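Local coordinates for lipopolysaccharide biosynthesis protein wbpB (PDB 3OA0), which probably oxidises a UDP-linked N-acetylglucosaminuronic acid with NAD as hydride acceptor, an early step towards a sugar of bacterial lipopolysaccharide, at residues Thr9-Tyr14 with Thr38-Val43; Gly27-Ala32 with Ser45-Ala50; Leu76-Pro81 with Ala99-Pro104; Tyr127-Leu132 with Asp264-Val269. All coordinates share one frame; numbering follows the deposited sequence.

Contact 1. Residues Thr9-Tyr14 with Thr38-Val43; sequences TGLAGY and TNVGLV. With HP7 ((2S,3S,4R,5R,6R)-5-acetamido-6-[[[(2R,3S,4R,5R)-5-(2,4-dioxopyrimidin-1-yl)-3,4-dihydroxy-oxolan-2-yl]methoxy-hydroxy-phosphoryl]oxy-hydroxy-phosphoryl]oxy-3,4-dihydroxy-oxane-2-carboxylic acid), chain F.
Leu11 and Val40 cross their side chains at about a right angle where the glycine-rich loop after strand 5-9 runs against the loop that follows strand 29-34. Followed outward, Leu11 starts with CB 4.1 Å from Val40 CG1. Its CG, turned anti to the backbone N (chi1 177°), comes to 3.6 Å from Val40 CB. At the tip, CD2 closes to 3.4 Å from the same Val40 CB, tighter than usual carbon contact, and also faces Val43 CB. Ala12 packs its methyl equally closely on Val40 CG1. Beside this apolar patch a water bridges Ala12 O (2.6 Å) and Asn39 O (2.7 Å); as other acceptors compete for its protons, both bonds may not be made at once. The Asn39 amide turns to Ala12 O of the second subunit, and the reverse bond completes the pair. Further along the loop, Tyr14 lays one ring face on the uracil of HP7, whose N3 sits 3.3 Å above the ring plane, over its centre, while its OH donates to O2B of the diphosphate at 3.1 Å. Apolar packing probably steadies the loop, while polar bonds serve the water, the second subunit and the nucleotide sugar.

Contact 2. Residues Gly27-Ala32 with Ser45-Ala50; sequences GGVLVA and SFFPEA
Leu30 presses its CB onto one face of the Phe47 ring, in a CH-pi contact 3.7 Å from the ring centroid and 23° off its normal. This is the tight part of the interface. The ring, with CG anti to the carbonyl carbon (chi1 -60°), crosses the leucine at about a right angle; Leu30 CB, offset toward the rim, lies 3.5 Å from Phe47 CD2, with Phe47 CG as near. Away from this centre the fit slackens: Val29 CG2 is 4.4 Å from Phe47 CD1, and Leu30 CG is 4.3 Å from Ala50 CB. Ala50 does better with the backbone, its methyl lying 3.5 Å from Leu30 O. A type I turn from Phe47 to Ala50, closed by Ala50 N to Phe47 O at 3.1 Å, carries Pro48 and Glu49 out on the solvent side. Ile23 and Lys24 of helix 16-25 also touch the ring, which thus joins strand, helix and connecting loop. Swapping Phe47 for an alanine would probably open a gap over Leu30 and weaken the loop's hold on strand and helix. Phe47 and Ala50 thus hold by shape and burial, and directional backbone bonding resumes with Glu51 on the next strand.

Contact 3. Residues Leu76-Pro81 with Ala99-Pro104; sequences LSIASP and ALSEKP. With NAD (nicotinamide-adenine-dinucleotide), chain E.
Leu76 and Ala99, Ser77 and Leu100, Ile78 and Ser101 pair in parallel, which puts each bridged pair on one face, the faces alternating along the strands. Ser77 and Leu100 share one face; there Ser77 OG comes 4.1 Å from Leu100 CB while bonding to Tyr270. The other face carries Leu76, Ile78, Ala99 and Ser101, with Ile78 CG2 alongside Ser101 OG, beneath helix 85-94. The strand axes run 14° apart, stitched by Leu100 N to Leu76 O, by Ile78 N to Leu100 O, and by Glu102 N to Ile78 O at 2.8 Å. Ser101 OG, anti to its own nitrogen (chi1 179°), curls forward onto an in-plane lone pair of Glu102 O at 3.1 Å.

Beyond the strands the chain turns to the cofactor. Glu102, bent at chi2, rests CG 3.4 Å from NAD O4D and OE1 3.4 Å from NAD C2N, while its OE2 meets both His266 and His19. A leucine in place of Glu102 would probably leave those two histidines without their shared acceptor. NAD O2D donates to the backbone Lys103 O at 2.9 Å, and Lys103 NZ gives a weak bond to that hydroxyl and a hydrogen bond to HP7 O3'. A cis peptide then precedes Pro104. This is the Glu-Lys-Pro motif of the Gfo/Idh/MocA oxidoreductases, set at the carboxyl end of a Rossmann beta-alpha-beta unit.

Contact 4. Residues Tyr127-Leu132 with Asp264-Val269; sequences YTVLQL and DLHTEV. With NAD (nicotinamide-adenine-dinucleotide), chain E.
At the nicotinamide end of the cofactor site, Gln131, just past edge strand 126-128, and His266, at the start of helix 265-274, border the carboxamide, with Val129 behind the imidazole. Val129 reaches over one face of that ring: CG1, anti to the backbone N (chi1 -176°), sits 3.7 Å from the ring centroid and 24° off its normal, displaced toward the rim near NE2. The two side chains cross at about a right angle. That methyl helps fix the tilt of a ring whose NE2 is bonded to Glu102, while NAD N7N lies at the ring edge, 3.4 Å from His266 CE1.

Gln131 approaches from another direction. Its CB touches Leu265 CB at 3.5 Å, and a bend at chi2 then turns the amide inward beside His266, the two planes 64° apart. From there NE2 gives a weak bond to NAD O7N at 3.0 Å. The same NE2 stands 2.7 Å from NAD N7N, a meeting of two amide nitrogens that leaves the assigned turn of one of these amides doubtful, and the weak bond uncertain with it.

One helical turn on, Val269 straddles the chain, with CG1 4.0 Å from Val129 CA and CG2 3.9 Å from Gln131 CA. Backbone polarity is not fully served here, since the buried Leu130 N has no partner. Helix 265-274 thus returns from the C-terminal part of the chain to pack on the nucleotide-binding domain, an arrangement consistent with the two-domain architecture of Gfo/Idh/MocA dehydrogenases.

How the contacts relate
From the N terminus, contact 1 closes the first loop, around helix 16-25 and strand 29-34, and contact 2 opens within that loop but ends after it, so the two cross; Val43 packs on Leu30 where they meet. Contact 3 follows in series, closing the beta-alpha-beta unit around helix 85-94, and its strand 75-78 is tied back to contact 1 by Thr9, bonded to Ser77 and Ala79. Contact 4 opens on the next strand of the same sheet, and closes a far longer loop that includes the mixed C-terminal sheet. Contacts 3 and 4 meet at NAD, which Tyr14 of contact 1 also binds through its backbone N.

Contact 1. Residues Thr9-Tyr14 with Thr38-Val43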
# COMPACT_ATOMS: atom_id res chain seq x y z
N THR A 9 -15.69 4.09 8.52
CA THR A 9 -14.62 3.59 7.67
C THR A 9 -14.64 4.31 6.30
O THR A 9 -15.70 4.81 5.85
CB THR A 9 -14.68 2.07 7.56
OG1 THR A 9 -15.78 1.68 6.71
CG2 THR A 9 -14.94 1.43 8.95
N GLY A 10 -13.47 4.37 5.66
CA GLY A 10 -13.33 5.02 4.34
C GLY A 10 -13.34 6.54 4.37
O GLY A 10 -13.65 7.20 3.38
N LEU A 11 -12.91 7.11 5.50
CA LEU A 11 -12.79 8.57 5.71
C LEU A 11 -12.14 9.41 4.62
O LEU A 11 -12.57 10.55 4.34
CB LEU A 11 -12.12 8.87 7.07
CG LEU A 11 -11.89 10.35 7.37
CD1 LEU A 11 -13.24 11.00 7.51
CD2 LEU A 11 -11.19 10.43 8.75
N ALA A 12 -11.12 8.84 3.97
CA ALA A 12 -10.42 9.58 2.90
C ALA A 12 -11.05 9.53 1.48
O ALA A 12 -10.51 10.13 0.50
CB ALA A 12 -8.98 9.09 2.84
N GLY A 13 -12.20 8.86 1.38
CA GLY A 13 -12.78 8.59 0.07
C GLY A 13 -13.71 9.67 -0.44
O GLY A 13 -13.99 10.67 0.22
N TYR A 14 -14.19 9.46 -1.66
CA TYR A 14 -15.05 10.41 -2.32
C TYR A 14 -16.38 10.66 -1.60
O TYR A 14 -16.89 11.79 -1.58
CB TYR A 14 -15.28 9.94 -3.79
CG TYR A 14 -16.41 10.69 -4.45
CD1 TYR A 14 -17.65 10.08 -4.65
CD2 TYR A 14 -16.27 12.03 -4.79
CE1 TYR A 14 -18.70 10.76 -5.22
CE2 TYR A 14 -17.32 12.72 -5.36
CZ TYR A 14 -18.54 12.07 -5.55
OH TYR A 14 -19.61 12.72 -6.12
N THR A 38 -4.58 8.76 4.20
CA THR A 38 -4.48 9.73 5.28
C THR A 38 -4.78 11.18 4.87
O THR A 38 -4.63 12.03 5.73
CB THR A 38 -3.12 9.72 6.01
OG1 THR A 38 -2.11 10.19 5.12
CG2 THR A 38 -2.75 8.31 6.49
N ASN A 39 -5.18 11.47 3.64
CA ASN A 39 -5.81 12.77 3.38
C ASN A 39 -7.21 12.85 3.97
O ASN A 39 -8.20 12.74 3.23
CB ASN A 39 -5.86 13.10 1.88
CG ASN A 39 -6.56 14.44 1.59
OD1 ASN A 39 -6.62 15.28 2.47
ND2 ASN A 39 -7.08 14.64 0.36
N VAL A 40 -7.32 13.02 5.29
CA VAL A 40 -8.60 12.91 5.96
C VAL A 40 -8.85 14.13 6.83
O VAL A 40 -9.66 14.06 7.75
CB VAL A 40 -8.61 11.64 6.82
CG1 VAL A 40 -8.52 10.37 5.93
CG2 VAL A 40 -7.49 11.64 7.91
N GLY A 41 -8.13 15.21 6.56
CA GLY A 41 -7.96 16.31 7.51
C GLY A 41 -9.20 17.17 7.49
O GLY A 41 -9.42 18.01 8.36
N LEU A 42 -10.04 16.94 6.48
CA LEU A 42 -11.34 17.57 6.43
C LEU A 42 -12.09 17.21 7.71
O LEU A 42 -12.91 17.99 8.18
CB LEU A 42 -12.12 17.02 5.22
CG LEU A 42 -13.58 17.45 5.27
CD1 LEU A 42 -13.82 18.98 5.01
CD2 LEU A 42 -14.41 16.59 4.31
N VAL A 43 -11.79 16.05 8.29
CA VAL A 43 -12.44 15.67 9.54
C VAL A 43 -12.28 16.70 10.68
O VAL A 43 -13.17 16.80 11.55
CB VAL A 43 -12.00 14.25 10.01
CG1 VAL A 43 -10.58 14.25 10.51
CG2 VAL A 43 -12.96 13.75 11.07
N1 HP7 F . -17.32 11.60 -8.94
C2 HP7 F . -16.15 11.62 -8.30
O2 HP7 F . -15.50 12.69 -8.22
N3 HP7 F . -15.70 10.48 -7.77
C4 HP7 F . -16.34 9.29 -7.83
O4 HP7 F . -15.81 8.27 -7.29
C5 HP7 F . -17.55 9.26 -8.50
C6 HP7 F . -18.03 10.47 -9.05
PA HP7 F . -22.17 11.87 -10.31
PB HP7 F . -22.49 10.17 -8.04
O'P HP7 F . -19.14 6.35 -10.46
O'Q HP7 F . -18.10 5.34 -8.87
C1' HP7 F . -22.31 7.55 -8.44
O1A HP7 F . -21.71 11.33 -11.64
O1B HP7 F . -23.94 9.88 -8.38
C1C HP7 F . -17.68 12.94 -9.42
C2' HP7 F . -23.00 6.50 -7.56
N2' HP7 F . -24.18 7.09 -6.92
O2A HP7 F . -23.64 12.12 -10.05
O2B HP7 F . -22.17 11.18 -6.96
C2C HP7 F . -18.44 12.97 -10.73
O2C HP7 F . -17.49 13.21 -11.76
C3' HP7 F . -22.02 5.70 -6.70
O3' HP7 F . -22.71 4.59 -6.10
O3A HP7 F . -21.63 10.75 -9.29
O3B HP7 F . -21.85 8.71 -7.74
C3C HP7 F . -19.33 14.18 -10.55
O3C HP7 F . -18.60 15.33 -11.00
C4' HP7 F . -20.83 5.22 -7.53
O4' HP7 F . -19.82 4.58 -6.73
C4C HP7 F . -19.55 14.32 -9.06
O4C HP7 F . -18.43 13.68 -8.44
C5' HP7 F . -20.22 6.37 -8.34
O5' HP7 F . -21.26 6.90 -9.16
C5C HP7 F . -20.87 13.62 -8.77
O5C HP7 F . -21.38 13.25 -10.05
C6' HP7 F . -19.09 6.00 -9.26
C7' HP7 F . -25.22 7.46 -7.67
O7' HP7 F . -25.26 7.17 -8.85
C8' HP7 F . -26.38 8.24 -7.11
O HOH W 1 -9.07 12.33 0.67

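Contact 2. Residues Gly27-Ala32 with Ser45-Ala50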
# COMPACT_ATOMS: atom_id res chain seq x y z
N GLY A 27 -26.91 15.80 14.78
CA GLY A 27 -26.39 15.84 16.16
C GLY A 27 -25.65 14.61 16.68
O GLY A 27 -25.62 14.33 17.90
N GLY A 28 -25.02 13.85 15.79
CA GLY A 28 -24.26 12.70 16.24
C GLY A 28 -22.87 13.23 16.55
O GLY A 28 -22.58 14.40 16.31
N VAL A 29 -22.01 12.37 17.08
CA VAL A 29 -20.60 12.70 17.23
C VAL A 29 -19.79 11.55 16.62
O VAL A 29 -20.04 10.36 16.86
CB VAL A 29 -20.20 12.82 18.74
CG1 VAL A 29 -20.61 11.57 19.52
CG2 VAL A 29 -18.71 13.08 18.87
N LEU A 30 -18.77 11.93 15.86
CA LEU A 30 -17.85 10.94 15.32
C LEU A 30 -16.71 10.74 16.29
O LEU A 30 -15.95 11.66 16.53
CB LEU A 30 -17.28 11.48 14.01
CG LEU A 30 -16.24 10.59 13.34
CD1 LEU A 30 -16.86 9.22 13.01
CD2 LEU A 30 -15.77 11.29 12.08
N VAL A 31 -16.56 9.51 16.77
CA VAL A 31 -15.62 9.11 17.82
C VAL A 31 -14.30 8.54 17.31
O VAL A 31 -13.22 8.75 17.91
CB VAL A 31 -16.36 8.05 18.64
CG1 VAL A 31 -15.46 7.26 19.57
CG2 VAL A 31 -17.50 8.80 19.38
N ALA A 32 -14.38 7.86 16.17
CA ALA A 32 -13.18 7.29 15.56
C ALA A 32 -13.41 7.03 14.05
O ALA A 32 -14.55 6.74 13.63
CB ALA A 32 -12.78 5.99 16.25
N SER A 45 -12.71 19.90 10.54
CA SER A 45 -13.83 20.84 10.49
C SER A 45 -15.15 20.37 11.10
O SER A 45 -16.06 21.18 11.27
CB SER A 45 -14.17 21.12 9.03
OG SER A 45 -13.03 21.71 8.46
N PHE A 46 -15.28 19.08 11.39
CA PHE A 46 -16.52 18.51 11.85
C PHE A 46 -16.29 17.93 13.25
O PHE A 46 -17.12 18.08 14.15
CB PHE A 46 -16.93 17.34 10.93
CG PHE A 46 -17.38 17.75 9.56
CD1 PHE A 46 -18.73 17.88 9.27
CD2 PHE A 46 -16.47 17.94 8.54
CE1 PHE A 46 -19.17 18.23 7.99
CE2 PHE A 46 -16.90 18.30 7.27
CZ PHE A 46 -18.25 18.44 6.99
N PHE A 47 -15.21 17.19 13.43
CA PHE A 47 -15.06 16.46 14.67
C PHE A 47 -13.61 16.50 15.12
O PHE A 47 -12.89 15.52 14.96
CB PHE A 47 -15.57 15.03 14.53
CG PHE A 47 -17.01 14.99 14.16
CD1 PHE A 47 -17.97 15.31 15.11
CD2 PHE A 47 -17.40 14.79 12.84
CE1 PHE A 47 -19.32 15.34 14.78
CE2 PHE A 47 -18.75 14.81 12.50
CZ PHE A 47 -19.71 15.08 13.47
N PRO A 48 -13.20 17.65 15.68
CA PRO A 48 -11.77 17.92 15.95
C PRO A 48 -11.16 16.95 16.94
O PRO A 48 -9.94 16.79 16.99
CB PRO A 48 -11.75 19.36 16.47
CG PRO A 48 -13.15 19.82 16.53
CD PRO A 48 -14.07 18.81 15.90
N GLU A 49 -12.00 16.19 17.62
CA GLU A 49 -11.51 15.26 18.64
C GLU A 49 -11.44 13.79 18.22
O GLU A 49 -10.99 12.91 18.96
CB GLU A 49 -12.39 15.40 19.89
CG GLU A 49 -11.61 15.69 21.12
CD GLU A 49 -11.60 17.16 21.41
OE1 GLU A 49 -12.14 17.53 22.48
OE2 GLU A 49 -11.11 17.94 20.57
N ALA A 50 -11.86 13.49 17.00
CA ALA A 50 -12.08 12.10 16.67
C ALA A 50 -10.75 11.33 16.64
O ALA A 50 -9.74 11.89 16.19
CB ALA A 50 -12.75 12.07 15.27

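Contact 3. Residues Leu76-Pro81 with Ala99-Pro104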
# COMPACT_ATOMS: atom_id res chain seq x y z
N LEU A 76 -21.35 1.90 13.38
CA LEU A 76 -20.23 1.98 12.44
C LEU A 76 -20.76 2.36 11.05
O LEU A 76 -21.41 1.51 10.41
CB LEU A 76 -19.58 0.59 12.33
CG LEU A 76 -18.32 0.48 11.45
CD1 LEU A 76 -17.37 1.61 11.94
CD2 LEU A 76 -17.69 -0.86 11.68
N SER A 77 -20.55 3.58 10.59
CA SER A 77 -20.86 3.98 9.21
C SER A 77 -19.75 3.57 8.23
O SER A 77 -18.58 3.85 8.51
CB SER A 77 -21.04 5.48 9.12
OG SER A 77 -22.15 5.87 9.92
N ILE A 78 -20.10 2.93 7.11
CA ILE A 78 -19.13 2.15 6.32
C ILE A 78 -19.10 2.68 4.89
O ILE A 78 -20.12 2.63 4.16
CB ILE A 78 -19.44 0.65 6.31
CG1 ILE A 78 -19.24 0.04 7.70
CG2 ILE A 78 -18.56 -0.15 5.33
CD1 ILE A 78 -19.89 -1.29 7.78
N ALA A 79 -17.97 3.27 4.54
CA ALA A 79 -17.81 3.82 3.21
C ALA A 79 -16.51 3.37 2.58
O ALA A 79 -15.90 4.16 1.87
CB ALA A 79 -17.93 5.33 3.21
N SER A 80 -16.13 2.12 2.83
CA SER A 80 -14.98 1.50 2.21
C SER A 80 -15.40 0.85 0.88
O SER A 80 -16.59 0.90 0.52
CB SER A 80 -14.52 0.42 3.15
OG SER A 80 -15.63 -0.46 3.42
N PRO A 81 -14.42 0.28 0.14
CA PRO A 81 -14.76 -0.39 -1.11
C PRO A 81 -15.79 -1.53 -0.89
O PRO A 81 -15.88 -2.12 0.21
CB PRO A 81 -13.42 -0.92 -1.59
CG PRO A 81 -12.43 0.24 -1.10
CD PRO A 81 -12.97 0.48 0.31
N ALA A 99 -24.84 -1.20 12.03
CA ALA A 99 -24.06 -0.78 10.86
C ALA A 99 -24.88 0.10 9.93
O ALA A 99 -26.11 -0.06 9.76
CB ALA A 99 -23.50 -2.04 10.17
N LEU A 100 -24.25 1.12 9.38
CA LEU A 100 -24.90 1.93 8.35
C LEU A 100 -23.98 2.01 7.13
O LEU A 100 -23.11 2.90 7.13
CB LEU A 100 -25.19 3.34 8.82
CG LEU A 100 -25.82 4.26 7.81
CD1 LEU A 100 -26.95 3.46 7.11
CD2 LEU A 100 -26.38 5.48 8.52
N SER A 101 -24.17 1.08 6.19
CA SER A 101 -23.23 0.79 5.11
C SER A 101 -23.61 1.41 3.78
O SER A 101 -24.81 1.46 3.43
CB SER A 101 -23.10 -0.72 4.93
OG SER A 101 -22.21 -1.10 3.88
N GLU A 102 -22.62 1.93 3.06
CA GLU A 102 -22.91 2.40 1.72
C GLU A 102 -23.47 1.24 0.88
O GLU A 102 -23.32 0.08 1.22
CB GLU A 102 -21.67 3.04 1.06
CG GLU A 102 -21.52 4.48 1.51
CD GLU A 102 -22.55 5.35 0.84
OE1 GLU A 102 -23.22 4.85 -0.10
OE2 GLU A 102 -22.68 6.55 1.17
N LYS A 103 -24.16 1.55 -0.20
CA LYS A 103 -24.55 0.48 -1.11
C LYS A 103 -23.35 0.06 -1.98
O LYS A 103 -22.37 0.80 -2.05
CB LYS A 103 -25.63 1.03 -2.01
CG LYS A 103 -25.37 2.44 -2.51
CD LYS A 103 -24.90 2.48 -3.97
CE LYS A 103 -23.39 2.26 -4.05
NZ LYS A 103 -22.77 2.12 -5.41
N PRO A 104 -23.35 -1.18 -2.52
CA PRO A 104 -24.35 -2.21 -2.25
C PRO A 104 -24.07 -2.63 -0.82
O PRO A 104 -22.90 -2.74 -0.40
CB PRO A 104 -23.92 -3.37 -3.17
CG PRO A 104 -22.42 -3.16 -3.26
CD PRO A 104 -22.29 -1.68 -3.41
PA NAD E . -13.22 5.79 -2.74
O1A NAD E . -13.07 7.22 -3.13
O2A NAD E . -12.10 4.99 -3.41
O5B NAD E . -13.04 5.91 -1.14
C5B NAD E . -12.52 4.66 -0.69
C4B NAD E . -11.87 4.81 0.68
O4B NAD E . -12.03 3.60 1.43
C3B NAD E . -10.39 5.00 0.29
O3B NAD E . -10.04 6.10 1.10
C2B NAD E . -9.68 3.72 0.83
O2B NAD E . -8.43 4.14 1.37
C1B NAD E . -10.70 3.32 1.93
N9A NAD E . -10.45 1.94 2.38
C8A NAD E . -9.84 0.89 1.73
N7A NAD E . -9.75 -0.13 2.53
C5A NAD E . -10.30 0.21 3.73
C6A NAD E . -10.47 -0.44 4.96
N6A NAD E . -10.02 -1.75 5.13
N1A NAD E . -11.07 0.27 5.90
C2A NAD E . -11.46 1.54 5.82
N3A NAD E . -11.28 2.18 4.69
C4A NAD E . -10.73 1.55 3.66
O3 NAD E . -14.65 5.27 -3.20
PN NAD E . -15.97 5.94 -2.64
O1N NAD E . -16.62 6.54 -3.87
O2N NAD E . -16.08 7.05 -1.60
O5D NAD E . -17.06 4.76 -2.52
C5D NAD E . -17.20 4.38 -1.19
C4D NAD E . -18.49 3.59 -0.99
O4D NAD E . -19.51 4.58 -1.25
C3D NAD E . -18.67 2.53 -2.11
O3D NAD E . -19.38 1.46 -1.49
C2D NAD E . -19.54 3.19 -3.19
O2D NAD E . -20.48 2.22 -3.68
C1D NAD E . -20.32 4.25 -2.38
N1N NAD E . -20.68 5.48 -3.11
C2N NAD E . -21.92 5.95 -3.00
C3N NAD E . -22.29 7.12 -3.68
C7N NAD E . -23.67 7.69 -3.58
O7N NAD E . -23.99 8.60 -4.31
N7N NAD E . -24.55 7.21 -2.66
C4N NAD E . -21.36 7.77 -4.50
C5N NAD E . -20.08 7.22 -4.57
C6N NAD E . -19.77 6.07 -3.87

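Contact 4. Residues Tyr127-Leu132 with Asp264-Val269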
# COMPACT_ATOMS: atom_id res chain seq x y z
N TYR A 127 -28.15 -1.53 8.45
CA TYR A 127 -28.89 -0.59 7.62
C TYR A 127 -28.02 -0.22 6.42
O TYR A 127 -26.80 -0.50 6.42
CB TYR A 127 -29.28 0.68 8.38
CG TYR A 127 -30.21 0.33 9.50
CD1 TYR A 127 -31.50 -0.14 9.23
CD2 TYR A 127 -29.79 0.39 10.82
CE1 TYR A 127 -32.36 -0.50 10.26
CE2 TYR A 127 -30.63 0.04 11.86
CZ TYR A 127 -31.90 -0.41 11.57
OH TYR A 127 -32.72 -0.79 12.59
N THR A 128 -28.63 0.40 5.43
CA THR A 128 -27.85 0.73 4.23
C THR A 128 -28.32 2.08 3.73
O THR A 128 -29.43 2.48 4.09
CB THR A 128 -27.85 -0.42 3.19
OG1 THR A 128 -27.04 -0.11 2.04
CG2 THR A 128 -29.27 -0.78 2.79
N VAL A 129 -27.45 2.81 3.02
CA VAL A 129 -27.75 4.13 2.45
C VAL A 129 -28.32 3.90 1.04
O VAL A 129 -27.63 3.47 0.12
CB VAL A 129 -26.49 5.02 2.34
CG1 VAL A 129 -26.84 6.46 1.84
CG2 VAL A 129 -25.78 5.12 3.70
N LEU A 130 -29.62 4.12 0.88
CA LEU A 130 -30.22 3.98 -0.44
C LEU A 130 -30.89 5.31 -0.61
O LEU A 130 -32.07 5.42 -0.27
CB LEU A 130 -31.34 2.95 -0.37
CG LEU A 130 -30.78 1.55 -0.22
CD1 LEU A 130 -31.89 0.60 0.21
CD2 LEU A 130 -30.06 1.15 -1.51
N GLN A 131 -30.18 6.33 -1.06
CA GLN A 131 -30.77 7.66 -1.02
C GLN A 131 -31.83 7.94 -2.10
O GLN A 131 -32.63 8.87 -1.94
CB GLN A 131 -29.70 8.77 -1.00
CG GLN A 131 -28.99 8.98 -2.32
CD GLN A 131 -27.70 8.17 -2.44
OE1 GLN A 131 -27.57 7.03 -1.97
NE2 GLN A 131 -26.72 8.78 -3.11
N LEU A 132 -31.89 7.15 -3.16
CA LEU A 132 -32.93 7.37 -4.17
C LEU A 132 -34.30 7.17 -3.53
O LEU A 132 -35.28 7.79 -3.91
CB LEU A 132 -32.73 6.47 -5.38
CG LEU A 132 -31.60 6.80 -6.35
CD1 LEU A 132 -31.59 5.85 -7.54
CD2 LEU A 132 -31.65 8.23 -6.86
N ASP A 264 -29.09 16.86 0.33
CA ASP A 264 -29.42 16.47 1.68
C ASP A 264 -29.75 14.99 1.87
O ASP A 264 -30.15 14.59 2.96
CB ASP A 264 -30.69 17.24 2.03
CG ASP A 264 -30.78 17.53 3.51
OD1 ASP A 264 -30.20 18.58 3.89
OD2 ASP A 264 -31.39 16.72 4.25
N LEU A 265 -29.64 14.18 0.81
CA LEU A 265 -30.24 12.85 0.84
C LEU A 265 -29.51 11.93 1.81
O LEU A 265 -30.16 11.19 2.51
CB LEU A 265 -30.34 12.22 -0.56
CG LEU A 265 -31.06 13.02 -1.65
CD1 LEU A 265 -31.51 12.12 -2.81
CD2 LEU A 265 -32.25 13.80 -1.12
N HIS A 266 -28.17 11.95 1.87
CA HIS A 266 -27.49 11.18 2.91
C HIS A 266 -28.02 11.58 4.28
O HIS A 266 -28.32 10.73 5.11
CB HIS A 266 -25.96 11.28 2.88
CG HIS A 266 -25.30 10.25 2.02
ND1 HIS A 266 -25.41 10.25 0.65
CD2 HIS A 266 -24.56 9.15 2.33
CE1 HIS A 266 -24.76 9.21 0.14
NE2 HIS A 266 -24.24 8.52 1.15
N THR A 267 -28.15 12.87 4.53
CA THR A 267 -28.67 13.27 5.84
C THR A 267 -30.06 12.66 6.09
O THR A 267 -30.33 12.09 7.16
CB THR A 267 -28.77 14.81 6.02
OG1 THR A 267 -27.46 15.39 5.90
CG2 THR A 267 -29.33 15.07 7.41
N GLU A 268 -30.96 12.81 5.11
CA GLU A 268 -32.28 12.20 5.27
C GLU A 268 -32.20 10.71 5.57
O GLU A 268 -32.92 10.22 6.44
CB GLU A 268 -33.21 12.48 4.09
CG GLU A 268 -34.57 11.78 4.21
CD GLU A 268 -35.46 12.36 5.31
OE1 GLU A 268 -35.17 13.47 5.82
OE2 GLU A 268 -36.44 11.68 5.69
N VAL A 269 -31.31 9.98 4.89
CA VAL A 269 -31.18 8.56 5.22
C VAL A 269 -30.79 8.29 6.68
O VAL A 269 -31.17 7.25 7.27
CB VAL A 269 -30.16 7.81 4.32
CG1 VAL A 269 -29.90 6.42 4.89
CG2 VAL A 269 -30.70 7.70 2.87
PA NAD E . -13.22 5.79 -2.74
O1A NAD E . -13.07 7.22 -3.13
O2A NAD E . -12.10 4.99 -3.41
O5B NAD E . -13.04 5.91 -1.14
C5B NAD E . -12.52 4.66 -0.69
C4B NAD E . -11.87 4.81 0.68
O4B NAD E . -12.03 3.60 1.43
C3B NAD E . -10.39 5.00 0.29
O3B NAD E . -10.04 6.10 1.10
C2B NAD E . -9.68 3.72 0.83
O2B NAD E . -8.43 4.14 1.37
C1B NAD E . -10.70 3.32 1.93
N9A NAD E . -10.45 1.94 2.38
C8A NAD E . -9.84 0.89 1.73
N7A NAD E . -9.75 -0.13 2.53
C5A NAD E . -10.30 0.21 3.73
C6A NAD E . -10.47 -0.44 4.96
N6A NAD E . -10.02 -1.75 5.13
N1A NAD E . -11.07 0.27 5.90
C2A NAD E . -11.46 1.54 5.82
N3A NAD E . -11.28 2.18 4.69
C4A NAD E . -10.73 1.55 3.66
O3 NAD E . -14.65 5.27 -3.20
PN NAD E . -15.97 5.94 -2.64
O1N NAD E . -16.62 6.54 -3.87
O2N NAD E . -16.08 7.05 -1.60
O5D NAD E . -17.06 4.76 -2.52
C5D NAD E . -17.20 4.38 -1.19
C4D NAD E . -18.49 3.59 -0.99
O4D NAD E . -19.51 4.58 -1.25
C3D NAD E . -18.67 2.53 -2.11
O3D NAD E . -19.38 1.46 -1.49
C2D NAD E . -19.54 3.19 -3.19
O2D NAD E . -20.48 2.22 -3.68
C1D NAD E . -20.32 4.25 -2.38
N1N NAD E . -20.68 5.48 -3.11
C2N NAD E . -21.92 5.95 -3.00
C3N NAD E . -22.29 7.12 -3.68
C7N NAD E . -23.67 7.69 -3.58
O7N NAD E . -23.99 8.60 -4.31
N7N NAD E . -24.55 7.21 -2.66
C4N NAD E . -21.36 7.77 -4.50
C5N NAD E . -20.08 7.22 -4.57
C6N NAD E . -19.77 6.07 -3.87